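PDB 6C4M: yersinopine synthase, which catalyses the NADPH-dependent reductive condensation of pyruvate with a histidine-derived amino acid intermediate, the last step in making the metallophore yersinopine. Local coordinates for residues D159-S164 against L215-G220; N246-E251 against N312-E317; S280-K285 against A383-T388. All coordinates share one frame; numbering follows the deposited sequence.

How the interactions relate
Interactions 1 and 2 form a continuous joint from sheet to helix, whereas interaction 3 is a separate contact between two loops. Interaction 1 pairs strands 161-165 and 203-217 of the large mixed sheet, and interaction 2 follows it along the chain, packing helix 247-251 against the residues that follow helix 294-313. Their centres are about 13 Å apart and they touch: S164 OG lies 2.6 Å from E251 OE2, a probable hydrogen bond, while L247 packs on the strand pair. Interaction 3, whose segments alternate with those of interaction 2, has its centre about 36 Å from that of interaction 1 and about 32 Å from that of interaction 2. It lies close to H260, the probable proton donor or acceptor.

Interaction 1 (D159-S164 against L215-G220)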
ATOM      1  N   ASP A 159     -37.862  -3.412 -34.196  1.00 29.78           N
ATOM      2  CA  ASP A 159     -38.557  -2.334 -33.481  1.00 32.81           C
ATOM      3  C   ASP A 159     -38.188  -2.259 -32.002  1.00 29.93           C
ATOM      4  O   ASP A 159     -38.344  -1.195 -31.374  1.00 27.49           O
ATOM      5  CB  ASP A 159     -40.080  -2.518 -33.564  1.00 34.22           C
ATOM      6  CG  ASP A 159     -40.673  -2.037 -34.869  1.00 35.59           C
ATOM      7  OD1 ASP A 159     -39.989  -1.301 -35.617  1.00 32.21           O
ATOM      8  OD2 ASP A 159     -41.850  -2.402 -35.131  1.00 35.06           O
ATOM      9  N   VAL A 160     -37.786  -3.380 -31.410  1.00 28.10           N
ATOM     10  CA  VAL A 160     -37.597  -3.450 -29.960  1.00 26.78           C
ATOM     11  C   VAL A 160     -36.431  -2.574 -29.515  1.00 27.94           C
ATOM     12  O   VAL A 160     -35.368  -2.539 -30.147  1.00 29.31           O
ATOM     13  CB  VAL A 160     -37.402  -4.913 -29.535  1.00 32.30           C
ATOM     14  CG1 VAL A 160     -37.005  -5.028 -28.043  1.00 31.08           C
ATOM     15  CG2 VAL A 160     -38.698  -5.653 -29.812  1.00 29.90           C
ATOM     16  N   GLU A 161     -36.645  -1.834 -28.427  1.00 29.27           N
ATOM     17  CA  GLU A 161     -35.628  -0.948 -27.888  1.00 30.11           C
ATOM     18  C   GLU A 161     -34.629  -1.744 -27.047  1.00 26.69           C
ATOM     19  O   GLU A 161     -35.022  -2.510 -26.159  1.00 26.94           O
ATOM     20  CB  GLU A 161     -36.297   0.163 -27.069  1.00 30.25           C
ATOM     21  CG  GLU A 161     -35.326   1.211 -26.515  1.00 32.91           C
ATOM     22  CD  GLU A 161     -36.050   2.433 -25.939  1.00 36.79           C
ATOM     23  OE1 GLU A 161     -37.307   2.464 -26.037  1.00 28.19           O
ATOM     24  OE2 GLU A 161     -35.369   3.354 -25.398  1.00 30.98           O
ATOM     25  N   VAL A 162     -33.344  -1.601 -27.361  1.00 24.67           N
ATOM     26  CA  VAL A 162     -32.267  -2.301 -26.650  1.00 26.46           C
ATOM     27  C   VAL A 162     -31.551  -1.283 -25.783  1.00 27.93           C
ATOM     28  O   VAL A 162     -31.052  -0.277 -26.294  1.00 29.31           O
ATOM     29  CB  VAL A 162     -31.283  -2.982 -27.613  1.00 25.77           C
ATOM     30  CG1 VAL A 162     -30.164  -3.631 -26.848  1.00 27.22           C
ATOM     31  CG2 VAL A 162     -32.018  -4.022 -28.454  1.00 26.86           C
ATOM     32  N   ILE A 163     -31.517  -1.530 -24.475  1.00 24.74           N
ATOM     33  CA  ILE A 163     -30.892  -0.626 -23.524  1.00 27.68           C
ATOM     34  C   ILE A 163     -29.811  -1.379 -22.755  1.00 28.81           C
ATOM     35  O   ILE A 163     -30.091  -2.376 -22.077  1.00 30.05           O
ATOM     36  CB  ILE A 163     -31.927  -0.007 -22.570  1.00 29.56           C
ATOM     37  CG1 ILE A 163     -32.867   0.943 -23.339  1.00 32.89           C
ATOM     38  CG2 ILE A 163     -31.231   0.776 -21.485  1.00 31.42           C
ATOM     39  CD1 ILE A 163     -34.001   1.453 -22.515  1.00 32.95           C
ATOM     40  N   SER A 164     -28.579  -0.897 -22.869  1.00 27.66           N
ATOM     41  CA  SER A 164     -27.448  -1.324 -22.046  1.00 30.50           C
ATOM     42  C   SER A 164     -27.232  -0.385 -20.861  1.00 32.95           C
ATOM     43  O   SER A 164     -27.080   0.824 -21.044  1.00 29.92           O
ATOM     44  CB  SER A 164     -26.161  -1.354 -22.864  1.00 28.59           C
ATOM     45  OG  SER A 164     -26.028  -2.534 -23.619  1.00 34.84           O
ATOM     46  N   LEU A 215     -26.186   4.781 -19.522  1.00 30.49           N
ATOM     47  CA  LEU A 215     -26.996   3.905 -20.346  1.00 32.25           C
ATOM     48  C   LEU A 215     -27.234   4.527 -21.712  1.00 34.40           C
ATOM     49  O   LEU A 215     -26.952   5.705 -21.946  1.00 31.09           O
ATOM     50  CB  LEU A 215     -28.294   3.543 -19.631  1.00 35.77           C
ATOM     51  CG  LEU A 215     -29.269   4.645 -19.215  1.00 46.23           C
ATOM     52  CD1 LEU A 215     -29.852   5.276 -20.382  1.00 51.59           C
ATOM     53  CD2 LEU A 215     -30.388   4.052 -18.366  1.00 45.24           C
ATOM     54  N   ALA A 216     -27.773   3.705 -22.616  1.00 29.70           N
ATOM     55  CA  ALA A 216     -28.079   4.119 -23.981  1.00 27.18           C
ATOM     56  C   ALA A 216     -28.961   3.052 -24.614  1.00 30.18           C
ATOM     57  O   ALA A 216     -28.972   1.901 -24.178  1.00 29.02           O
ATOM     58  CB  ALA A 216     -26.797   4.304 -24.810  1.00 29.80           C
ATOM     59  N   ASN A 217     -29.732   3.459 -25.626  1.00 33.36           N
ATOM     60  CA  ASN A 217     -30.360   2.529 -26.548  1.00 30.64           C
ATOM     61  C   ASN A 217     -29.660   2.635 -27.890  1.00 31.05           C
ATOM     62  O   ASN A 217     -28.762   3.451 -28.085  1.00 34.41           O
ATOM     63  CB  ASN A 217     -31.854   2.806 -26.676  1.00 37.06           C
ATOM     64  CG  ASN A 217     -32.145   4.188 -27.215  1.00 37.46           C
ATOM     65  OD1 ASN A 217     -31.458   4.680 -28.111  1.00 41.93           O
ATOM     66  ND2 ASN A 217     -33.178   4.812 -26.682  1.00 38.29           N
ATOM     67  N   GLN A 218     -30.037   1.759 -28.803  1.00 29.31           N
ATOM     68  CA  GLN A 218     -29.302   1.686 -30.048  1.00 33.63           C
ATOM     69  C   GLN A 218     -29.402   2.967 -30.859  1.00 36.73           C
ATOM     70  O   GLN A 218     -28.565   3.188 -31.737  1.00 40.36           O
ATOM     71  CB  GLN A 218     -29.788   0.496 -30.883  1.00 34.20           C
ATOM     72  CG  GLN A 218     -31.229   0.571 -31.442  1.00 31.22           C
ATOM     73  CD  GLN A 218     -32.249  -0.119 -30.543  1.00 32.70           C
ATOM     74  OE1 GLN A 218     -32.287   0.096 -29.336  1.00 28.58           O
ATOM     75  NE2 GLN A 218     -33.062  -0.983 -31.134  1.00 36.89           N
ATOM     76  N   TRP A 219     -30.410   3.805 -30.611  1.00 40.01           N
ATOM     77  CA  TRP A 219     -30.566   5.030 -31.384  1.00 39.18           C
ATOM     78  C   TRP A 219     -29.876   6.231 -30.736  1.00 43.38           C
ATOM     79  O   TRP A 219     -29.819   7.302 -31.347  1.00 46.29           O
ATOM     80  CB  TRP A 219     -32.071   5.321 -31.604  1.00 38.52           C
ATOM     81  CG  TRP A 219     -32.821   4.125 -32.165  1.00 31.54           C
ATOM     82  CD1 TRP A 219     -32.659   3.556 -33.396  1.00 34.95           C
ATOM     83  CD2 TRP A 219     -33.832   3.355 -31.504  1.00 31.08           C
ATOM     84  NE1 TRP A 219     -33.505   2.491 -33.544  1.00 37.11           N
ATOM     85  CE2 TRP A 219     -34.224   2.333 -32.390  1.00 33.37           C
ATOM     86  CE3 TRP A 219     -34.442   3.432 -30.247  1.00 39.21           C
ATOM     87  CZ2 TRP A 219     -35.197   1.390 -32.066  1.00 34.05           C
ATOM     88  CZ3 TRP A 219     -35.411   2.498 -29.920  1.00 38.49           C
ATOM     89  CH2 TRP A 219     -35.779   1.480 -30.830  1.00 33.54           C
ATOM     90  N   GLY A 220     -29.325   6.079 -29.532  1.00 42.94           N
ATOM     91  CA  GLY A 220     -28.835   7.243 -28.805  1.00 48.08           C
ATOM     92  C   GLY A 220     -29.933   8.214 -28.413  1.00 43.10           C
ATOM     93  O   GLY A 220     -29.651   9.383 -28.129  1.00 49.62           O
TER
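The amide of Q218 reaches across to V160 and V162 and extends an antiparallel strand pairing beyond its last regular rung, in the large mixed sheet that carries the Rossmann-type nucleotide fold. Two bonds grip this side chain. NE2 of Q218 donates to V160 O at 3.0 Å, with the acceptor almost in the amide plane, and Q218 OE1 receives V162 N at 2.8 Å in a straighter bond (167°). The backbone of Q218 contributes little, since its N makes only a weak bond to V162 O. A chi1 of 67° sets Q218 CG between its own N and carbonyl carbon, and the bend at chi2 then turns CD toward the edge of strand 161-165.

Beside it, N217 ND2 donates a hydrogen bond to E161 OE2 at 2.9 Å, coming from above the carboxylate plane. The extended E161 chain also runs past the indole of W219, where E161 CG lies 3.6 Å from W219 CZ3, and the same indole has Q218 CD over one face and D159 O at its edge. Further along, S164 and A216 form the hydrogen-bonded pair, S164 N donating to A216 O at 3.1 Å.

The next shell surrounds these groups. S224 hydrogen-bonds E161 OE2, giving that oxygen a second partner, and helix 225-235 packs on E161, I163, L215 and N217. V162 and Q218 instead touch helix 144-154. A type I turn from N217 to G220 ends the segment, closed by G220 N donating to N217 O at 3.1 Å.

Interaction 2 (N246-E251 against N312-E317)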
ATOM      1  N   ASN A 246     -24.511   5.910 -27.946  1.00 38.26           N
ATOM      2  CA  ASN A 246     -24.818   4.599 -28.481  1.00 35.31           C
ATOM      3  C   ASN A 246     -24.546   3.578 -27.386  1.00 35.99           C
ATOM      4  O   ASN A 246     -24.090   3.921 -26.287  1.00 34.65           O
ATOM      5  CB  ASN A 246     -24.022   4.336 -29.766  1.00 32.60           C
ATOM      6  CG  ASN A 246     -22.537   4.484 -29.578  1.00 39.79           C
ATOM      7  OD1 ASN A 246     -21.923   3.743 -28.817  1.00 36.86           O
ATOM      8  ND2 ASN A 246     -21.942   5.446 -30.283  1.00 42.65           N
ATOM      9  N   LEU A 247     -24.818   2.315 -27.705  1.00 28.59           N
ATOM     10  CA  LEU A 247     -24.731   1.249 -26.714  1.00 29.68           C
ATOM     11  C   LEU A 247     -23.296   1.099 -26.214  1.00 27.30           C
ATOM     12  O   LEU A 247     -23.050   1.067 -25.007  1.00 25.95           O
ATOM     13  CB  LEU A 247     -25.239  -0.071 -27.317  1.00 32.04           C
ATOM     14  CG  LEU A 247     -26.731  -0.002 -27.673  1.00 32.40           C
ATOM     15  CD1 LEU A 247     -27.109  -0.990 -28.794  1.00 30.64           C
ATOM     16  CD2 LEU A 247     -27.599  -0.223 -26.399  1.00 29.93           C
ATOM     17  N   LEU A 248     -22.333   1.074 -27.132  1.00 33.80           N
ATOM     18  CA  LEU A 248     -20.933   0.916 -26.733  1.00 35.98           C
ATOM     19  C   LEU A 248     -20.468   2.093 -25.883  1.00 38.71           C
ATOM     20  O   LEU A 248     -19.668   1.913 -24.954  1.00 33.44           O
ATOM     21  CB  LEU A 248     -20.071   0.780 -27.980  1.00 38.40           C
ATOM     22  CG  LEU A 248     -18.834  -0.106 -28.090  1.00 45.48           C
ATOM     23  CD1 LEU A 248     -18.908  -1.444 -27.324  1.00 40.59           C
ATOM     24  CD2 LEU A 248     -18.656  -0.355 -29.576  1.00 42.79           C
ATOM     25  N   ALA A 249     -20.973   3.298 -26.172  1.00 31.95           N
ATOM     26  CA  ALA A 249     -20.575   4.479 -25.429  1.00 30.55           C
ATOM     27  C   ALA A 249     -21.079   4.460 -23.995  1.00 33.27           C
ATOM     28  O   ALA A 249     -20.601   5.255 -23.183  1.00 32.02           O
ATOM     29  CB  ALA A 249     -21.063   5.743 -26.122  1.00 36.31           C
ATOM     30  N   ALA A 250     -22.040   3.596 -23.669  1.00 26.94           N
ATOM     31  CA  ALA A 250     -22.374   3.331 -22.270  1.00 29.64           C
ATOM     32  C   ALA A 250     -21.590   2.135 -21.721  1.00 28.72           C
ATOM     33  O   ALA A 250     -21.142   2.170 -20.566  1.00 24.00           O
ATOM     34  CB  ALA A 250     -23.868   3.055 -22.107  1.00 27.27           C
ATOM     35  N   GLU A 251     -21.417   1.085 -22.546  1.00 24.58           N
ATOM     36  CA  GLU A 251     -20.826  -0.165 -22.082  1.00 25.15           C
ATOM     37  C   GLU A 251     -19.354   0.026 -21.723  1.00 26.33           C
ATOM     38  O   GLU A 251     -18.794  -0.736 -20.930  1.00 26.10           O
ATOM     39  CB  GLU A 251     -20.980  -1.243 -23.171  1.00 25.89           C
ATOM     40  CG  GLU A 251     -22.424  -1.705 -23.405  1.00 27.32           C
ATOM     41  CD  GLU A 251     -22.680  -2.369 -24.769  1.00 27.65           C
ATOM     42  OE1 GLU A 251     -21.803  -2.370 -25.661  1.00 25.20           O
ATOM     43  OE2 GLU A 251     -23.818  -2.887 -24.974  1.00 30.54           O
ATOM     44  N   ASN A 312     -11.743   2.993 -30.112  1.00 32.34           N
ATOM     45  CA  ASN A 312     -11.474   3.975 -31.155  1.00 37.17           C
ATOM     46  C   ASN A 312     -11.737   3.397 -32.539  1.00 37.16           C
ATOM     47  O   ASN A 312     -12.309   4.071 -33.403  1.00 33.36           O
ATOM     48  CB  ASN A 312     -10.038   4.466 -31.056  1.00 35.95           C
ATOM     49  CG  ASN A 312      -9.812   5.389 -29.861  1.00 37.04           C
ATOM     50  OD1 ASN A 312     -10.716   5.640 -29.069  1.00 37.23           O
ATOM     51  ND2 ASN A 312      -8.603   5.860 -29.715  1.00 34.00           N
ATOM     52  N   ARG A 313     -11.315   2.151 -32.766  1.00 37.37           N
ATOM     53  CA  ARG A 313     -11.585   1.488 -34.037  1.00 37.81           C
ATOM     54  C   ARG A 313     -13.075   1.363 -34.275  1.00 35.19           C
ATOM     55  O   ARG A 313     -13.544   1.472 -35.412  1.00 39.94           O
ATOM     56  CB  ARG A 313     -10.925   0.106 -34.037  1.00 41.43           C
ATOM     57  CG  ARG A 313     -11.139  -0.693 -35.298  1.00 41.06           C
ATOM     58  CD  ARG A 313     -10.320  -0.152 -36.445  1.00 44.18           C
ATOM     59  NE  ARG A 313     -10.329  -1.114 -37.534  1.00 48.46           N
ATOM     60  CZ  ARG A 313     -11.226  -1.139 -38.516  1.00 48.72           C
ATOM     61  NH1 ARG A 313     -12.182  -0.220 -38.583  1.00 47.02           N
ATOM     62  NH2 ARG A 313     -11.146  -2.080 -39.448  1.00 55.67           N
ATOM     63  N   LEU A 314     -13.831   1.100 -33.219  1.00 33.80           N
ATOM     64  CA  LEU A 314     -15.275   1.003 -33.318  1.00 34.15           C
ATOM     65  C   LEU A 314     -15.962   2.358 -33.376  1.00 37.62           C
ATOM     66  O   LEU A 314     -17.191   2.390 -33.458  1.00 36.77           O
ATOM     67  CB  LEU A 314     -15.820   0.198 -32.139  1.00 31.58           C
ATOM     68  CG  LEU A 314     -15.335  -1.257 -32.200  1.00 29.17           C
ATOM     69  CD1 LEU A 314     -15.482  -1.910 -30.861  1.00 28.37           C
ATOM     70  CD2 LEU A 314     -16.092  -2.037 -33.280  1.00 37.40           C
ATOM     71  N   GLY A 315     -15.210   3.460 -33.336  1.00 36.77           N
ATOM     72  CA  GLY A 315     -15.785   4.794 -33.419  1.00 33.17           C
ATOM     73  C   GLY A 315     -16.211   5.383 -32.103  1.00 38.71           C
ATOM     74  O   GLY A 315     -17.070   6.276 -32.076  1.00 35.07           O
ATOM     75  N   VAL A 316     -15.633   4.923 -31.005  1.00 31.11           N
ATOM     76  CA  VAL A 316     -16.059   5.302 -29.673  1.00 33.21           C
ATOM     77  C   VAL A 316     -14.843   5.814 -28.918  1.00 35.99           C
ATOM     78  O   VAL A 316     -13.734   5.265 -29.029  1.00 31.05           O
ATOM     79  CB  VAL A 316     -16.748   4.118 -28.957  1.00 29.53           C
ATOM     80  CG1 VAL A 316     -17.070   4.462 -27.532  1.00 30.36           C
ATOM     81  CG2 VAL A 316     -18.042   3.750 -29.689  1.00 35.93           C
ATOM     82  N   GLU A 317     -15.042   6.919 -28.212  1.00 30.45           N
ATOM     83  CA  GLU A 317     -13.986   7.517 -27.418  1.00 37.94           C
ATOM     84  C   GLU A 317     -13.700   6.659 -26.196  1.00 31.91           C
ATOM     85  O   GLU A 317     -14.623   6.111 -25.579  1.00 30.35           O
ATOM     86  CB  GLU A 317     -14.400   8.934 -26.984  1.00 42.01           C
ATOM     87  CG  GLU A 317     -14.300   9.977 -28.079  1.00 53.84           C
ATOM     88  CD  GLU A 317     -12.884  10.556 -28.207  1.00 67.23           C
ATOM     89  OE1 GLU A 317     -11.944   9.987 -27.604  1.00 63.83           O
ATOM     90  OE2 GLU A 317     -12.709  11.589 -28.901  1.00 74.24           O
TER
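V316 packs against the first turn of helix 247-251 just after a Schellman motif has ended helix 294-313, so an N-capped helix start meets the residues that follow a helix end. The two methyl groups of V316 divide the work. CG1, anti to the backbone N (chi1 174°), lies over A249, 4.1 Å from A249 CA. CG2, beside the backbone N, is 4.0 Å from L248 CB and also faces the tip of N246.

L248 and L314 cross at about a right angle, with L248 CD2 3.8 Å from L314 CD1 and also near L314 CB. The chi1 of L248, -144°, sets CG off the usual staggered positions, and from there the branch ends with CD2 against L314. G315, with positive phi, makes the turn that separates L314 from V316, and both of their CB atoms point toward the helix.

No hydrogen bond joins the two segments, and the contact is mainly apolar. R252, the residue after the helix segment, adds a weak bond to E317 O, while L314 O accepts from W470. At the start of helix 247-251, the N-cap oxygen that faces V316 CG2 also takes a backbone N-H: N246 OD1 accepts from A249 N at 2.8 Å.

Interaction 3 (S280-K285 against A383-T388); sequences SQYLYK and AVKVAT
Y282 and K385 meet where two irregular loops come together, their side chains crossing at a slant. The lysine chain passes obliquely by the phenol, with K385 CG 3.5 Å from Y282 CE2 and K385 CD near the hydroxyl. Bends at chi2 and chi3 fold the lysine chain along this route toward S280, and K385 NZ donates to S280 OG at 2.6 Å. K285 NZ lies over a face of the same tyrosine ring, offset toward its rim.

The backbones are bridged once, at Y282 and K385. On one side of this bridge V386 N points almost straight at Q281 O (2.8 Å, 176°), although it approaches from above the carbonyl plane. On the other, L283 N donates to V384 O at 2.9 Å. Two waters extend the join: one accepts from Q281 N and donates to V386 O, the other accepts from Y284 N and donates to V384 O.

Valines fill the apolar part. V386 CG2 lies 3.9 Å from Q281 CB and also meets L283 CB, whereas V384 has its CB in the plane of the Y284 ring, 4.0 Å from Y284 CD2 at the edge. L283 CG sits over a face of that ring, toward its rim.

Y284 also packs on H260, the inferred proton donor or acceptor, and meets F381 edge-to-face. V384, by touching Y284, is consistent with a second-shell position around H260. Two loops without regular structure thus satisfy backbone polar atoms across their join, and the lysine ammonium finds a serine hydroxyl.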
ATOM      1  N   SER A 280      -5.656 -19.066   1.212  1.00 52.84           N
ATOM      2  CA  SER A 280      -6.436 -18.188   0.355  1.00 47.06           C
ATOM      3  C   SER A 280      -5.686 -16.902   0.015  1.00 42.83           C
ATOM      4  O   SER A 280      -4.965 -16.344   0.840  1.00 42.75           O
ATOM      5  CB  SER A 280      -7.756 -17.865   1.046  1.00 47.16           C
ATOM      6  OG  SER A 280      -8.379 -19.053   1.512  1.00 56.07           O
ATOM      7  N   GLN A 281      -5.846 -16.456  -1.230  1.00 38.76           N
ATOM      8  CA  GLN A 281      -5.466 -15.132  -1.705  1.00 36.42           C
ATOM      9  C   GLN A 281      -6.666 -14.180  -1.653  1.00 42.77           C
ATOM     10  O   GLN A 281      -7.829 -14.604  -1.645  1.00 33.18           O
ATOM     11  CB  GLN A 281      -4.960 -15.198  -3.153  1.00 35.69           C
ATOM     12  CG  GLN A 281      -3.622 -15.853  -3.368  1.00 33.97           C
ATOM     13  CD  GLN A 281      -2.496 -14.915  -3.067  1.00 39.86           C
ATOM     14  OE1 GLN A 281      -2.152 -14.043  -3.872  1.00 37.74           O
ATOM     15  NE2 GLN A 281      -1.934 -15.058  -1.889  1.00 40.78           N
ATOM     16  N   TYR A 282      -6.365 -12.879  -1.660  1.00 42.14           N
ATOM     17  CA  TYR A 282      -7.372 -11.816  -1.666  1.00 40.64           C
ATOM     18  C   TYR A 282      -7.194 -10.942  -2.897  1.00 35.88           C
ATOM     19  O   TYR A 282      -6.090 -10.465  -3.174  1.00 34.95           O
ATOM     20  CB  TYR A 282      -7.270 -10.981  -0.387  1.00 43.14           C
ATOM     21  CG  TYR A 282      -7.746 -11.764   0.809  1.00 44.25           C
ATOM     22  CD1 TYR A 282      -6.900 -12.650   1.468  1.00 47.38           C
ATOM     23  CD2 TYR A 282      -9.057 -11.662   1.239  1.00 47.97           C
ATOM     24  CE1 TYR A 282      -7.342 -13.382   2.544  1.00 48.84           C
ATOM     25  CE2 TYR A 282      -9.509 -12.391   2.307  1.00 52.75           C
ATOM     26  CZ  TYR A 282      -8.649 -13.247   2.958  1.00 54.51           C
ATOM     27  OH  TYR A 282      -9.107 -13.975   4.026  1.00 66.23           O
ATOM     28  N   LEU A 283      -8.291 -10.702  -3.608  1.00 36.65           N
ATOM     29  CA  LEU A 283      -8.204 -10.168  -4.961  1.00 32.10           C
ATOM     30  C   LEU A 283      -7.572  -8.785  -5.013  1.00 30.75           C
ATOM     31  O   LEU A 283      -6.914  -8.455  -6.007  1.00 28.78           O
ATOM     32  CB  LEU A 283      -9.591 -10.129  -5.588  1.00 30.39           C
ATOM     33  CG  LEU A 283      -9.646  -9.760  -7.068  1.00 27.99           C
ATOM     34  CD1 LEU A 283      -8.940 -10.788  -7.937  1.00 31.95           C
ATOM     35  CD2 LEU A 283     -11.110  -9.587  -7.492  1.00 33.89           C
ATOM     36  N   TYR A 284      -7.762  -7.958  -3.983  1.00 36.21           N
ATOM     37  CA  TYR A 284      -7.325  -6.567  -4.040  1.00 36.81           C
ATOM     38  C   TYR A 284      -6.095  -6.291  -3.167  1.00 36.89           C
ATOM     39  O   TYR A 284      -5.587  -5.167  -3.170  1.00 36.39           O
ATOM     40  CB  TYR A 284      -8.512  -5.621  -3.683  1.00 37.35           C
ATOM     41  CG  TYR A 284      -9.652  -5.640  -4.726  1.00 40.37           C
ATOM     42  CD1 TYR A 284      -9.576  -4.869  -5.880  1.00 34.94           C
ATOM     43  CD2 TYR A 284     -10.784  -6.455  -4.562  1.00 34.56           C
ATOM     44  CE1 TYR A 284     -10.579  -4.907  -6.840  1.00 37.15           C
ATOM     45  CE2 TYR A 284     -11.788  -6.490  -5.509  1.00 36.84           C
ATOM     46  CZ  TYR A 284     -11.685  -5.721  -6.649  1.00 38.06           C
ATOM     47  OH  TYR A 284     -12.684  -5.758  -7.608  1.00 35.87           O
ATOM     48  N   LYS A 285      -5.558  -7.290  -2.469  1.00 39.28           N
ATOM     49  CA  LYS A 285      -4.408  -7.061  -1.596  1.00 40.31           C
ATOM     50  C   LYS A 285      -3.098  -7.113  -2.379  1.00 38.91           C
ATOM     51  O   LYS A 285      -3.016  -7.710  -3.456  1.00 35.21           O
ATOM     52  CB  LYS A 285      -4.363  -8.092  -0.476  1.00 35.05           C
ATOM     53  CG  LYS A 285      -5.539  -8.010   0.476  1.00 37.97           C
ATOM     54  CD  LYS A 285      -5.245  -8.838   1.707  1.00 41.61           C
ATOM     55  CE  LYS A 285      -6.366  -8.756   2.702  1.00 48.18           C
ATOM     56  NZ  LYS A 285      -6.293  -9.889   3.663  1.00 51.44           N
ATOM     57  N   ALA A 383     -11.711  -7.635   1.930  1.00 48.79           N
ATOM     58  CA  ALA A 383     -12.414  -8.851   2.299  1.00 55.58           C
ATOM     59  C   ALA A 383     -12.705  -9.765   1.113  1.00 49.73           C
ATOM     60  O   ALA A 383     -13.127 -10.903   1.334  1.00 52.22           O
ATOM     61  CB  ALA A 383     -13.734  -8.494   2.992  1.00 57.42           C
ATOM     62  N   VAL A 384     -12.514  -9.293  -0.120  1.00 40.68           N
ATOM     63  CA  VAL A 384     -12.805 -10.074  -1.322  1.00 39.58           C
ATOM     64  C   VAL A 384     -11.730 -11.155  -1.481  1.00 40.51           C
ATOM     65  O   VAL A 384     -10.567 -10.858  -1.785  1.00 37.26           O
ATOM     66  CB  VAL A 384     -12.885  -9.183  -2.565  1.00 41.87           C
ATOM     67  CG1 VAL A 384     -13.230 -10.016  -3.799  1.00 39.64           C
ATOM     68  CG2 VAL A 384     -13.934  -8.090  -2.386  1.00 42.69           C
ATOM     69  N   LYS A 385     -12.128 -12.408  -1.259  1.00 42.76           N
ATOM     70  CA  LYS A 385     -11.290 -13.584  -1.449  1.00 42.81           C
ATOM     71  C   LYS A 385     -11.222 -14.005  -2.910  1.00 41.49           C
ATOM     72  O   LYS A 385     -12.187 -13.873  -3.670  1.00 37.88           O
ATOM     73  CB  LYS A 385     -11.836 -14.781  -0.666  1.00 52.45           C
ATOM     74  CG  LYS A 385     -11.727 -14.689   0.828  1.00 56.98           C
ATOM     75  CD  LYS A 385     -10.952 -15.869   1.398  1.00 57.76           C
ATOM     76  CE  LYS A 385     -11.752 -17.170   1.377  1.00 65.10           C
ATOM     77  NZ  LYS A 385     -10.870 -18.393   1.519  1.00 74.48           N
ATOM     78  N   VAL A 386     -10.097 -14.608  -3.279  1.00 36.31           N
ATOM     79  CA  VAL A 386      -9.994 -15.271  -4.574  1.00 33.21           C
ATOM     80  C   VAL A 386     -10.649 -16.635  -4.473  1.00 34.33           C
ATOM     81  O   VAL A 386     -10.198 -17.491  -3.710  1.00 35.83           O
ATOM     82  CB  VAL A 386      -8.537 -15.391  -5.025  1.00 38.91           C
ATOM     83  CG1 VAL A 386      -8.434 -16.317  -6.291  1.00 31.89           C
ATOM     84  CG2 VAL A 386      -7.997 -14.007  -5.285  1.00 35.72           C
ATOM     85  N   ALA A 387     -11.720 -16.843  -5.244  1.00 31.64           N
ATOM     86  CA  ALA A 387     -12.398 -18.126  -5.265  1.00 32.43           C
ATOM     87  C   ALA A 387     -11.582 -19.128  -6.077  1.00 35.34           C
ATOM     88  O   ALA A 387     -10.870 -18.761  -7.015  1.00 36.40           O
ATOM     89  CB  ALA A 387     -13.811 -17.969  -5.857  1.00 32.91           C
ATOM     90  N   THR A 388     -11.699 -20.400  -5.716  1.00 32.19           N
ATOM     91  CA  THR A 388     -10.950 -21.474  -6.355  1.00 34.78           C
ATOM     92  C   THR A 388     -11.856 -22.343  -7.218  1.00 35.36           C
ATOM     93  O   THR A 388     -13.088 -22.319  -7.107  1.00 33.87           O
ATOM     94  CB  THR A 388     -10.260 -22.366  -5.306  1.00 37.69           C
ATOM     95  OG1 THR A 388     -11.239 -23.136  -4.589  1.00 37.59           O
ATOM     96  CG2 THR A 388      -9.460 -21.545  -4.311  1.00 35.51           C
TER
HETATM   97  O   HOH W   1      -7.698 -18.024  -2.549  1.00 34.36           O
HETATM   98  O   HOH W   2      -9.235  -8.585  -1.715  1.00 32.45           O